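Local coordinates for protein probable endonuclease 4 (Thermotoga maritima, PDB 4HNO) that probably cleaves the phosphodiester backbone of DNA at apurinic or apyrimidinic sites during base excision repair, using a cluster of three metal ions, at residues K45-E50 against R102-R107. Sequence-based numbering, arbitrary orientation.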
ATOM      1  N   LYS A  45      -7.449  19.251  -5.347  1.00  9.98           N
ATOM      2  CA  LYS A  45      -7.299  19.616  -6.744  1.00  9.65           C
ATOM      3  C   LYS A  45      -6.796  18.445  -7.572  1.00  9.15           C
ATOM      4  O   LYS A  45      -6.111  17.527  -7.094  1.00 10.06           O
ATOM      5  CB  LYS A  45      -6.311  20.766  -6.893  1.00 11.76           C
ATOM      6  CG  LYS A  45      -6.809  22.070  -6.311  1.00 20.19           C
ATOM      7  CD  LYS A  45      -5.834  23.206  -6.570  1.00 32.67           C
ATOM      8  CE  LYS A  45      -5.934  24.268  -5.488  1.00 49.41           C
ATOM      9  NZ  LYS A  45      -5.210  25.516  -5.842  1.00 64.12           N
ATOM     10  N   LEU A  46      -7.134  18.508  -8.847  1.00 10.08           N
ATOM     11  CA  LEU A  46      -6.505  17.666  -9.840  1.00  9.39           C
ATOM     12  C   LEU A  46      -5.135  18.228 -10.211  1.00  9.33           C
ATOM     13  O   LEU A  46      -4.936  19.439 -10.195  1.00 10.53           O
ATOM     14  CB  LEU A  46      -7.304  17.637 -11.141  1.00 11.00           C
ATOM     15  CG  LEU A  46      -8.669  16.994 -11.062  1.00 12.37           C
ATOM     16  CD1 LEU A  46      -9.364  17.202 -12.393  1.00 14.25           C
ATOM     17  CD2 LEU A  46      -8.554  15.522 -10.789  1.00 14.05           C
ATOM     18  N   PRO A  47      -4.227  17.370 -10.673  1.00  9.59           N
ATOM     19  CA  PRO A  47      -3.061  17.906 -11.375  1.00  9.97           C
ATOM     20  C   PRO A  47      -3.527  18.671 -12.605  1.00 10.16           C
ATOM     21  O   PRO A  47      -4.504  18.284 -13.240  1.00 10.42           O
ATOM     22  CB  PRO A  47      -2.286  16.653 -11.787  1.00 10.95           C
ATOM     23  CG  PRO A  47      -3.262  15.584 -11.828  1.00 13.44           C
ATOM     24  CD  PRO A  47      -4.283  15.905 -10.737  1.00 10.32           C
ATOM     25  N   SER A  48      -2.831  19.744 -12.945  1.00 10.90           N
ATOM     26  CA  SER A  48      -3.130  20.437 -14.181  1.00 11.18           C
ATOM     27  C   SER A  48      -2.839  19.523 -15.366  1.00 10.59           C
ATOM     28  O   SER A  48      -2.119  18.521 -15.263  1.00 10.05           O
ATOM     29  CB  SER A  48      -2.305  21.708 -14.310  1.00 12.91           C
ATOM     30  OG  SER A  48      -0.945  21.375 -14.516  1.00 12.82           O
ATOM     31  N   ASP A  49      -3.379  19.888 -16.521  1.00 11.18           N
ATOM     32  CA  ASP A  49      -3.055  19.166 -17.733  1.00 11.11           C
ATOM     33  C   ASP A  49      -1.551  19.111 -17.944  1.00 10.72           C
ATOM     34  O   ASP A  49      -1.003  18.067 -18.294  1.00 11.25           O
ATOM     35  CB  ASP A  49      -3.681  19.808 -18.957  0.65 12.34           C
ATOM     36  CG  ASP A  49      -5.172  19.831 -18.911  0.65 13.22           C
ATOM     37  OD1 ASP A  49      -5.809  19.118 -18.100  0.65 14.89           O
ATOM     38  OD2 ASP A  49      -5.738  20.573 -19.735  0.65 18.41           O
ATOM     39  N   GLU A  50      -0.884  20.239 -17.778  1.00 11.55           N
ATOM     40  CA  GLU A  50       0.555  20.311 -17.968  0.63 12.28           C
ATOM     41  C   GLU A  50       1.285  19.403 -16.992  1.00 11.64           C
ATOM     42  O   GLU A  50       2.223  18.705 -17.372  1.00 11.96           O
ATOM     43  CB  GLU A  50       1.001  21.767 -17.788  0.63 17.95           C
ATOM     44  CG  GLU A  50       2.488  22.015 -17.885  0.63 29.04           C
ATOM     45  CD  GLU A  50       3.015  21.894 -19.293  0.63 39.95           C
ATOM     46  OE1 GLU A  50       4.255  21.835 -19.460  0.63 54.13           O
ATOM     47  OE2 GLU A  50       2.192  21.850 -20.234  0.63 41.91           O
ATOM     48  N   ARG A 102      -6.487   8.561 -12.409  0.62  7.95           N
ATOM     49  CA  ARG A 102      -6.843   8.378 -13.809  0.62  8.38           C
ATOM     50  C   ARG A 102      -6.176   9.457 -14.667  0.62  8.88           C
ATOM     51  O   ARG A 102      -5.697   9.164 -15.752  0.62  9.45           O
ATOM     52  CB  ARG A 102      -8.379   8.381 -13.929  0.62  9.72           C
ATOM     53  CG  ARG A 102      -8.980   8.140 -15.291  0.62  8.82           C
ATOM     54  CD  ARG A 102      -9.036   6.686 -15.785  0.62 10.14           C
ATOM     55  NE  ARG A 102      -7.713   6.200 -16.136  0.62 10.78           N
ATOM     56  CZ  ARG A 102      -7.105   6.474 -17.284  0.62 10.72           C
ATOM     57  NH1 ARG A 102      -5.890   5.981 -17.492  0.62 14.60           N
ATOM     58  NH2 ARG A 102      -7.677   7.223 -18.234  0.62 11.17           N
ATOM     59  N   LYS A 103      -6.121  10.701 -14.198  1.00  8.62           N
ATOM     60  CA  LYS A 103      -5.508  11.777 -14.970  1.00  8.77           C
ATOM     61  C   LYS A 103      -3.996  11.581 -15.116  1.00  8.64           C
ATOM     62  O   LYS A 103      -3.433  11.875 -16.168  1.00  9.42           O
ATOM     63  CB  LYS A 103      -5.848  13.131 -14.362  1.00  9.17           C
ATOM     64  CG  LYS A 103      -5.421  14.275 -15.259  1.00 10.36           C
ATOM     65  CD  LYS A 103      -5.974  15.613 -14.851  1.00 10.28           C
ATOM     66  CE  LYS A 103      -5.508  16.687 -15.838  1.00 11.07           C
ATOM     67  NZ  LYS A 103      -6.069  18.015 -15.540  1.00 11.79           N
ATOM     68  N   LEU A 104      -3.349  11.102 -14.053  1.00  8.26           N
ATOM     69  CA  LEU A 104      -1.922  10.811 -14.082  1.00  8.56           C
ATOM     70  C   LEU A 104      -1.564   9.532 -14.841  1.00  8.48           C
ATOM     71  O   LEU A 104      -0.405   9.360 -15.214  1.00 10.19           O
ATOM     72  CB  LEU A 104      -1.374  10.697 -12.657  1.00  8.43           C
ATOM     73  CG  LEU A 104      -1.384  11.973 -11.831  1.00  8.80           C
ATOM     74  CD1 LEU A 104      -0.949  11.670 -10.404  1.00 10.71           C
ATOM     75  CD2 LEU A 104      -0.511  13.065 -12.442  1.00 10.51           C
ATOM     76  N   GLY A 105      -2.533   8.641 -15.015  1.00  8.66           N
ATOM     77  CA  GLY A 105      -2.296   7.326 -15.557  1.00  9.34           C
ATOM     78  C   GLY A 105      -2.000   6.250 -14.503  1.00  9.02           C
ATOM     79  O   GLY A 105      -1.758   5.106 -14.853  1.00 10.19           O
ATOM     80  N   ILE A 106      -2.017   6.616 -13.238  1.00  8.74           N
ATOM     81  CA  ILE A 106      -1.758   5.658 -12.168  1.00  9.16           C
ATOM     82  C   ILE A 106      -2.921   4.667 -12.099  1.00  8.48           C
ATOM     83  O   ILE A 106      -4.096   5.039 -12.136  1.00  9.08           O
ATOM     84  CB  ILE A 106      -1.552   6.407 -10.831  1.00  9.20           C
ATOM     85  CG1 ILE A 106      -0.279   7.251 -10.850  0.79 11.10           C
ATOM     86  CG2 ILE A 106      -1.573   5.462  -9.654  1.00  9.48           C
ATOM     87  CD1 ILE A 106       0.984   6.472 -10.713  0.79 21.67           C
ATOM     88  N   ARG A 107      -2.551   3.404 -11.960  1.00  8.51           N
ATOM     89  CA  ARG A 107      -3.476   2.305 -12.092  1.00  9.32           C
ATOM     90  C   ARG A 107      -4.077   1.813 -10.766  1.00  7.96           C
ATOM     91  O   ARG A 107      -5.053   1.078 -10.769  1.00  8.84           O
ATOM     92  CB  ARG A 107      -2.745   1.159 -12.788  1.00  9.78           C
ATOM     93  CG  ARG A 107      -2.353   1.511 -14.202  1.00 10.95           C
ATOM     94  CD  ARG A 107      -1.601   0.390 -14.882  1.00 12.62           C
ATOM     95  NE  ARG A 107      -1.235   0.814 -16.234  1.00 14.18           N
ATOM     96  CZ  ARG A 107      -0.472   0.114 -17.056  1.00 16.16           C
ATOM     97  NH1 ARG A 107       0.025  -1.051 -16.672  1.00 17.77           N
ATOM     98  NH2 ARG A 107      -0.183   0.587 -18.258  1.00 19.00           N
TER
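Lys103 meets two flat groups, the Pro47 carbonyl and the Asp49 carboxylate, on the outside of the TIM barrel, where the start of helix 49-61 packs against the end of helix 84-104. The Pro47 carbonyl receives Lys103 NZ in its own plane, with a C=O...N angle of 154° and a distance of 2.8 Å from Pro47 O. The Asp49 carboxylate is approached from its anti side, 18° out of plane, where OD1 forms a salt bridge of 2.8 Å with Lys103 NZ. The puckered Pro47 ring meets both residues through CG: Leu104 CD2 lies 3.8 Å from Pro47 CG and also touches Pro47 CB, while Lys103 CD lies 4.1 Å from the same Pro47 CG.

Ser48 is the N-cap of helix 49-61, its OG accepting from Ala51 N, and helix 84-104 ends at Gly105 with positive phi. The zinc ligand His72 is about 12 Å from Leu104, side chain to side chain, so this is structural packing away from the metal site.

Lys103 CG is anti to the backbone N (chi1 -171°), and the chain runs on extended, sliding past Pro47 in the opposite direction. The ammonium thus lies beside the first turn of helix 49-61 with two acceptors, and its charge is probably offset by the Asp49 carboxylate. Pro47 and Leu104 are buried, and both also touch Phe17. The bond to NZ also draws Lys103 CE to 3.2 Å from Pro47 O.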